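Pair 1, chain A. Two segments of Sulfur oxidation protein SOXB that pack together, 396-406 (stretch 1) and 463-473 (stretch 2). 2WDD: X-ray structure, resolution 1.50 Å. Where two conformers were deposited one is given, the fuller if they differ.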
# COMPACT_ATOMS: atom_id res chain seq x y z
N VAL A 396 17.91 17.14 -17.43
CA VAL A 396 16.97 17.20 -16.31
C VAL A 396 17.62 17.69 -15.03
O VAL A 396 18.64 17.14 -14.60
CB VAL A 396 16.28 15.86 -16.09
CG1 VAL A 396 15.40 15.91 -14.83
CG2 VAL A 396 15.46 15.49 -17.31
N GLU A 397 16.98 18.67 -14.39
CA GLU A 397 17.47 19.26 -13.15
C GLU A 397 16.83 18.69 -11.89
O GLU A 397 17.48 18.57 -10.87
CB GLU A 397 17.33 20.78 -13.18
CG GLU A 397 18.18 21.39 -14.29
CD GLU A 397 17.75 22.79 -14.67
OE1 GLU A 397 18.24 23.74 -14.03
OE2 GLU A 397 17.00 22.94 -15.65
N VAL A 398 15.55 18.33 -11.98
CA VAL A 398 14.84 17.77 -10.84
C VAL A 398 13.97 16.60 -11.32
O VAL A 398 13.29 16.70 -12.33
CB VAL A 398 13.98 18.83 -10.12
CG1 VAL A 398 14.87 19.79 -9.33
CG2 VAL A 398 13.09 19.57 -11.10
N VAL A 399 14.00 15.49 -10.58
CA VAL A 399 13.18 14.33 -10.93
C VAL A 399 12.18 14.10 -9.80
O VAL A 399 12.60 13.84 -8.66
CB VAL A 399 14.02 13.07 -11.12
CG1 VAL A 399 13.14 11.88 -11.49
CG2 VAL A 399 15.15 13.29 -12.16
N PHE A 400 10.89 14.19 -10.11
CA PHE A 400 9.84 13.96 -9.11
C PHE A 400 9.37 12.52 -9.18
O PHE A 400 8.79 12.10 -10.18
CB PHE A 400 8.63 14.88 -9.37
CG PHE A 400 8.91 16.33 -9.13
CD1 PHE A 400 8.46 16.95 -7.97
CD2 PHE A 400 9.57 17.10 -10.08
CE1 PHE A 400 8.68 18.30 -7.75
CE2 PHE A 400 9.79 18.45 -9.87
CZ PHE A 400 9.36 19.05 -8.69
N SER A 401 9.61 11.77 -8.10
CA SER A 401 9.19 10.36 -8.03
C SER A 401 7.97 10.26 -7.14
O SER A 401 7.89 10.91 -6.09
CB SER A 401 10.32 9.50 -7.45
OG SER A 401 11.37 9.33 -8.38
N PRO A 402 7.00 9.43 -7.55
CA PRO A 402 5.74 9.27 -6.80
C PRO A 402 5.95 8.48 -5.52
O PRO A 402 6.51 7.38 -5.52
CB PRO A 402 4.86 8.49 -7.78
CG PRO A 402 5.85 7.65 -8.57
CD PRO A 402 7.10 8.51 -8.70
N ALA A 403 5.45 9.04 -4.42
CA ALA A 403 5.60 8.43 -3.12
C ALA A 403 4.51 7.41 -2.81
O ALA A 403 3.86 7.48 -1.77
CB ALA A 403 5.64 9.50 -2.04
N VAL A 404 4.34 6.44 -3.71
CA VAL A 404 3.37 5.37 -3.49
C VAL A 404 3.89 4.47 -2.37
O VAL A 404 5.09 4.42 -2.09
CB VAL A 404 3.08 4.57 -4.76
CG1 VAL A 404 2.37 5.42 -5.80
CG2 VAL A 404 4.36 3.91 -5.33
N ARG A 405 2.96 3.76 -1.72
CA ARG A 405 3.38 2.87 -0.65
C ARG A 405 3.59 1.43 -1.09
O ARG A 405 4.01 0.59 -0.29
CB ARG A 405 2.47 2.98 0.59
CG ARG A 405 2.74 4.25 1.39
CD ARG A 405 1.90 4.38 2.65
NE ARG A 405 2.21 5.64 3.32
CZ ARG A 405 1.79 5.96 4.54
NH1 ARG A 405 2.14 7.13 5.06
NH2 ARG A 405 1.02 5.13 5.22
N TRP A 406 3.36 1.15 -2.37
CA TRP A 406 3.64 -0.18 -2.90
C TRP A 406 5.07 -0.25 -3.47
O TRP A 406 5.69 0.78 -3.76
CB TRP A 406 2.63 -0.61 -3.96
CG TRP A 406 2.25 0.42 -4.99
CD1 TRP A 406 1.19 1.29 -4.92
CD2 TRP A 406 2.77 0.54 -6.32
NE1 TRP A 406 1.06 1.97 -6.11
CE2 TRP A 406 2.01 1.53 -6.99
CE3 TRP A 406 3.81 -0.09 -7.02
CZ2 TRP A 406 2.28 1.91 -8.31
CZ3 TRP A 406 4.08 0.30 -8.32
CH2 TRP A 406 3.31 1.29 -8.95
N GLY A 463 -2.75 11.68 6.63
CA GLY A 463 -1.35 11.33 6.44
C GLY A 463 -0.99 11.04 5.00
O GLY A 463 -1.75 11.34 4.08
N GLY A 464 0.19 10.46 4.80
CA GLY A 464 0.67 10.13 3.47
C GLY A 464 2.12 10.52 3.25
O GLY A 464 2.72 11.20 4.08
N ASP A 465 2.67 10.09 2.12
CA ASP A 465 4.06 10.36 1.77
C ASP A 465 4.25 11.40 0.66
O ASP A 465 3.43 11.55 -0.25
CB ASP A 465 4.81 9.06 1.45
CG ASP A 465 4.56 7.98 2.49
OD1 ASP A 465 4.73 8.26 3.69
OD2 ASP A 465 4.17 6.87 2.09
N VAL A 466 5.38 12.06 0.76
CA VAL A 466 5.81 13.21 -0.05
C VAL A 466 6.68 12.82 -1.25
O VAL A 466 7.66 12.08 -1.10
CB VAL A 466 6.62 14.20 0.81
CG1 VAL A 466 7.03 15.45 -0.00
CG2 VAL A 466 5.84 14.58 2.06
N SER A 467 6.32 13.34 -2.42
CA SER A 467 7.08 13.11 -3.64
C SER A 467 8.57 13.31 -3.36
O SER A 467 8.95 14.24 -2.63
CB SER A 467 6.63 14.12 -4.70
OG SER A 467 7.39 13.99 -5.90
N ARG A 468 9.40 12.45 -3.94
CA ARG A 468 10.85 12.54 -3.77
C ARG A 468 11.40 13.32 -4.95
O ARG A 468 11.10 13.00 -6.09
CB ARG A 468 11.48 11.15 -3.72
CG ARG A 468 11.02 10.31 -2.53
CD ARG A 468 9.63 9.67 -2.74
NE ARG A 468 9.52 8.48 -1.91
CZ ARG A 468 9.13 8.47 -0.63
NH1 ARG A 468 8.66 9.58 -0.05
NH2 ARG A 468 9.17 7.33 0.04
N VAL A 469 12.17 14.36 -4.67
CA VAL A 469 12.69 15.22 -5.73
C VAL A 469 14.20 15.17 -5.80
O VAL A 469 14.90 15.83 -5.04
CB VAL A 469 12.18 16.66 -5.60
CG1 VAL A 469 12.43 17.40 -6.92
CG2 VAL A 469 10.69 16.68 -5.23
N PHE A 470 14.69 14.34 -6.71
CA PHE A 470 16.12 14.19 -6.87
C PHE A 470 16.65 15.41 -7.61
O PHE A 470 16.11 15.79 -8.65
CB PHE A 470 16.43 12.93 -7.66
CG PHE A 470 17.90 12.62 -7.73
CD1 PHE A 470 18.63 12.37 -6.58
CD2 PHE A 470 18.54 12.60 -8.95
CE1 PHE A 470 19.98 12.11 -6.65
CE2 PHE A 470 19.90 12.32 -9.03
CZ PHE A 470 20.61 12.08 -7.88
N GLY A 471 17.69 16.03 -7.06
CA GLY A 471 18.27 17.24 -7.64
C GLY A 471 17.98 18.47 -6.80
O GLY A 471 18.48 19.56 -7.06
N LEU A 472 17.18 18.28 -5.77
CA LEU A 472 16.78 19.36 -4.89
C LEU A 472 17.03 18.97 -3.43
O LEU A 472 17.11 17.78 -3.10
CB LEU A 472 15.27 19.61 -5.13
CG LEU A 472 14.38 20.41 -4.20
CD1 LEU A 472 13.19 20.93 -5.00
CD2 LEU A 472 13.91 19.52 -3.07
N ARG A 473 17.18 19.98 -2.59
CA ARG A 473 17.35 19.81 -1.15
C ARG A 473 16.45 20.85 -0.48
O ARG A 473 16.26 21.94 -1.03
CB ARG A 473 18.81 20.04 -0.73
CG ARG A 473 19.69 18.82 -0.86
CD ARG A 473 21.17 19.16 -0.68
NE ARG A 473 21.47 19.73 0.63
CZ ARG A 473 22.02 19.05 1.63
NH1 ARG A 473 22.31 17.77 1.49
NH2 ARG A 473 22.27 19.66 2.79
O HOH W 1 20.03 19.47 -9.73
O HOH W 2 2.09 7.53 0.44

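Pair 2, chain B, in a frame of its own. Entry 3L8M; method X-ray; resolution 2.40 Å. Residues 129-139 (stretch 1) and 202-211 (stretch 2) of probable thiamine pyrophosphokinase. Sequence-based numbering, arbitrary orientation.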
# COMPACT_ATOMS: atom_id res chain seq x y z
N ASP B 129 -8.99 14.73 19.74
CA ASP B 129 -7.79 15.29 20.35
C ASP B 129 -7.34 14.31 21.44
O ASP B 129 -7.94 13.24 21.59
CB ASP B 129 -7.97 16.73 20.89
CG ASP B 129 -8.95 16.85 22.05
OD1 ASP B 129 -9.44 15.85 22.61
OD2 ASP B 129 -9.22 18.02 22.41
N ASP B 130 -6.27 14.65 22.16
CA ASP B 130 -5.74 13.75 23.18
C ASP B 130 -6.69 13.33 24.30
O ASP B 130 -6.41 12.37 25.01
CB ASP B 130 -4.47 14.35 23.81
CG ASP B 130 -4.70 15.75 24.34
OD1 ASP B 130 -5.87 16.17 24.44
OD2 ASP B 130 -3.70 16.43 24.67
N THR B 131 -7.82 14.02 24.45
CA THR B 131 -8.78 13.71 25.52
C THR B 131 -10.24 13.49 25.09
O THR B 131 -11.06 13.03 25.88
CB THR B 131 -8.78 14.84 26.60
OG1 THR B 131 -7.44 15.05 27.07
CG2 THR B 131 -9.68 14.47 27.79
N ASN B 132 -10.57 13.79 23.83
CA ASN B 132 -11.95 13.67 23.38
C ASN B 132 -12.16 13.11 21.99
O ASN B 132 -11.26 13.08 21.16
CB ASN B 132 -12.62 15.05 23.38
CG ASN B 132 -12.55 15.75 24.72
OD1 ASN B 132 -13.45 15.60 25.56
ND2 ASN B 132 -11.49 16.52 24.94
N GLU B 133 -13.40 12.71 21.75
CA GLU B 133 -13.85 12.19 20.47
C GLU B 133 -15.27 12.74 20.37
O GLU B 133 -16.07 12.57 21.30
CB GLU B 133 -13.85 10.66 20.49
CG GLU B 133 -13.85 10.04 19.11
CD GLU B 133 -13.60 8.54 19.16
OE1 GLU B 133 -12.61 8.14 19.82
OE2 GLU B 133 -14.38 7.78 18.55
N ILE B 134 -15.57 13.43 19.27
CA ILE B 134 -16.87 14.06 19.08
C ILE B 134 -17.48 13.77 17.70
O ILE B 134 -16.79 13.82 16.68
CB ILE B 134 -16.76 15.61 19.23
CG1 ILE B 134 -16.23 15.96 20.62
CG2 ILE B 134 -18.12 16.28 18.99
CD1 ILE B 134 -15.83 17.42 20.76
N GLN B 135 -18.78 13.47 17.68
CA GLN B 135 -19.48 13.20 16.43
C GLN B 135 -20.95 13.57 16.56
O GLN B 135 -21.51 13.58 17.65
CB GLN B 135 -19.35 11.73 16.02
CG GLN B 135 -19.98 10.75 17.00
CD GLN B 135 -19.81 9.30 16.58
OE1 GLN B 135 -20.28 8.90 15.51
NE2 GLN B 135 -19.13 8.51 17.41
N PHE B 136 -21.56 13.88 15.42
CA PHE B 136 -22.97 14.27 15.35
C PHE B 136 -23.85 13.03 15.18
O PHE B 136 -23.46 12.07 14.51
CB PHE B 136 -23.13 15.24 14.17
CG PHE B 136 -24.52 15.78 14.00
CD1 PHE B 136 -25.15 16.49 15.02
CD2 PHE B 136 -25.19 15.62 12.78
CE1 PHE B 136 -26.42 17.05 14.83
CE2 PHE B 136 -26.47 16.17 12.58
CZ PHE B 136 -27.08 16.88 13.61
N ILE B 137 -25.01 13.02 15.81
CA ILE B 137 -25.93 11.89 15.70
C ILE B 137 -27.31 12.44 15.41
O ILE B 137 -27.87 13.18 16.22
CB ILE B 137 -26.01 11.05 16.98
CG1 ILE B 137 -24.62 10.55 17.37
CG2 ILE B 137 -26.93 9.85 16.73
CD1 ILE B 137 -24.61 9.72 18.65
N GLN B 138 -27.85 12.07 14.26
CA GLN B 138 -29.15 12.55 13.81
C GLN B 138 -30.29 11.66 14.28
O GLN B 138 -30.07 10.62 14.90
CB GLN B 138 -29.14 12.64 12.29
CG GLN B 138 -30.19 13.53 11.69
CD GLN B 138 -30.01 13.68 10.19
OE1 GLN B 138 -30.01 12.68 9.46
NE2 GLN B 138 -29.85 14.91 9.73
N LYS B 139 -31.52 12.09 13.98
CA LYS B 139 -32.72 11.34 14.36
C LYS B 139 -32.61 9.90 13.89
O LYS B 139 -32.36 9.63 12.72
CB LYS B 139 -33.96 12.01 13.76
CG LYS B 139 -35.29 11.30 14.04
CD LYS B 139 -36.45 12.04 13.37
CE LYS B 139 -37.74 11.23 13.36
NZ LYS B 139 -38.29 10.94 14.72
N GLY B 202 -34.99 15.66 17.02
CA GLY B 202 -33.83 16.52 17.04
C GLY B 202 -32.53 15.82 16.71
O GLY B 202 -32.51 14.77 16.06
N SER B 203 -31.43 16.42 17.17
CA SER B 203 -30.09 15.90 16.93
C SER B 203 -29.19 16.24 18.12
O SER B 203 -29.41 17.24 18.81
CB SER B 203 -29.52 16.54 15.67
OG SER B 203 -29.48 17.96 15.79
N VAL B 204 -28.18 15.41 18.36
CA VAL B 204 -27.27 15.64 19.47
C VAL B 204 -25.81 15.32 19.13
O VAL B 204 -25.53 14.44 18.31
CB VAL B 204 -27.64 14.79 20.71
CG1 VAL B 204 -29.09 15.05 21.10
CG2 VAL B 204 -27.40 13.31 20.41
N LEU B 205 -24.90 16.07 19.74
CA LEU B 205 -23.48 15.82 19.54
C LEU B 205 -23.12 14.82 20.63
O LEU B 205 -23.55 14.96 21.78
CB LEU B 205 -22.67 17.10 19.74
CG LEU B 205 -22.70 18.15 18.63
CD1 LEU B 205 -22.17 19.47 19.18
CD2 LEU B 205 -21.88 17.68 17.42
N MSE B 206 -22.37 13.80 20.28
CA MSE B 206 -21.96 12.84 21.28
C MSE B 206 -20.49 13.11 21.52
O MSE B 206 -19.72 13.22 20.57
CB MSE B 206 -22.16 11.41 20.77
CG MSE B 206 -21.48 10.38 21.65
SE MSE B 206 -21.75 8.72 21.06
CE MSE B 206 -21.55 7.86 22.57
N ILE B 207 -20.10 13.23 22.79
CA ILE B 207 -18.71 13.50 23.12
C ILE B 207 -18.19 12.51 24.14
O ILE B 207 -18.72 12.39 25.24
CB ILE B 207 -18.54 14.93 23.65
CG1 ILE B 207 -17.14 15.11 24.23
CG2 ILE B 207 -19.58 15.23 24.70
CD1 ILE B 207 -16.80 16.54 24.50
N ARG B 208 -17.14 11.78 23.75
CA ARG B 208 -16.54 10.81 24.65
C ARG B 208 -15.27 11.40 25.24
O ARG B 208 -14.47 12.00 24.54
CB ARG B 208 -16.26 9.52 23.89
CG ARG B 208 -17.52 8.93 23.29
CD ARG B 208 -17.59 7.44 23.48
NE ARG B 208 -17.55 6.74 22.20
CZ ARG B 208 -17.69 5.43 22.07
NH1 ARG B 208 -17.87 4.67 23.15
NH2 ARG B 208 -17.63 4.87 20.86
N SER B 209 -15.11 11.24 26.55
CA SER B 209 -13.95 11.79 27.24
C SER B 209 -13.23 10.71 28.03
O SER B 209 -13.79 9.66 28.30
CB SER B 209 -14.38 12.90 28.20
OG SER B 209 -15.01 13.97 27.51
N LYS B 210 -11.99 10.98 28.39
CA LYS B 210 -11.24 10.02 29.17
C LYS B 210 -11.13 10.58 30.58
O LYS B 210 -11.40 11.77 30.81
CB LYS B 210 -9.86 9.78 28.55
CG LYS B 210 -8.95 10.99 28.46
CD LYS B 210 -8.01 10.87 27.25
CE LYS B 210 -7.19 9.59 27.28
NZ LYS B 210 -6.29 9.49 26.08
N ASP B 211 -10.77 9.73 31.53
CA ASP B 211 -10.63 10.14 32.92
C ASP B 211 -9.26 10.75 33.15
O ASP B 211 -8.25 10.05 33.15
CB ASP B 211 -10.83 8.94 33.84
CG ASP B 211 -10.80 9.31 35.31
OD1 ASP B 211 -9.79 9.88 35.75
OD2 ASP B 211 -11.79 9.02 36.01

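Pair 1 and pair 2 share one backbone arrangement: two antiparallel strands side by side. The strand directions differ by 157° in pair 1 and by 168° in pair 2. Fourteen central residues superpose with an RMSD of 0.8 Å.

The register is the same where the ladders overlap. Val A399 and Phe A470 match Glu B133 and Arg B208, and each is a hydrogen-bonded pair. In pair 1, Val A399 N donates to Phe A470 O at 2.9 Å, and Phe A470 N returns a bond to Val A399 O at 2.9 Å. In pair 2, Arg B208 N to Glu B133 O is 2.8 Å and Glu B133 N to Arg B208 O is 3.1 Å. The next such pair is Ser A401 with Arg A468, matched by Gln B135 with Met B206. Ser A401 N reaches Arg A468 O at 2.8 Å; Met B206 N reaches Gln B135 O at 2.8 Å.

Between these rungs lies a non-hydrogen-bonded pair, Phe A400 with Val A469, matched by Ile B134 with Ile B207. Here the side chains do the packing. Pair 1 sets an aromatic ring against a methyl group: Val A469 CG1 sits over the ring face of Phe A400, 3.9 Å from its centroid, in a CH-pi contact. Pair 2 uses two aliphatic chains, with Ile B134 CG1 3.8 Å from Ile B207 CG1.

The other face differs in chemistry. Val A399 and Phe A470 meet through their CB atoms at 4.2 Å, an apolar contact. At the matching positions, Glu B133 and Arg B208 bring their CB atoms to 4.3 Å. The spacing is kept, although the side chains are charged.

The ladders differ in length. Pair 2 continues to Ile B137 and Val B204, where Ile B137 N donates to Val B204 O at 2.9 Å. Pair 1 has loop at the matching Ala A403 and Val A466, and side chains take over. Ala A403 CB lies 3.4 Å from Val A466 O and over one face of the Arg A468 guanidinium. Arg A468 NH1 also donates to Val A466 O at 2.9 Å, within its own stretch. In pair 2, the longer Ile B137 places CD1 3.7 Å from CB of Met B206, a selenomethionine. Further along pair 1, Arg A405 NE forms a salt bridge with Asp A465 OD2 at 2.6 Å. A water bridges Ala A403 O to Asp A465 N and OD2.

At the opposite end of the ladder, Gly A471 matches Ser B209. Gly A471 has phi 109°, and an ideal CB there would lie 2.1 Å from Glu A397 O, a clash. Its CA instead approaches Glu A397 O at 3.6 Å, in a CA-H...O contact. Ser B209 remains in the strand, and its side chain fits. Its OG donates to Asn B132 OD1 at 3.0 Å. Asn B132 matches Val A398, whose CB packs against Val A469 CG1 at 3.8 Å.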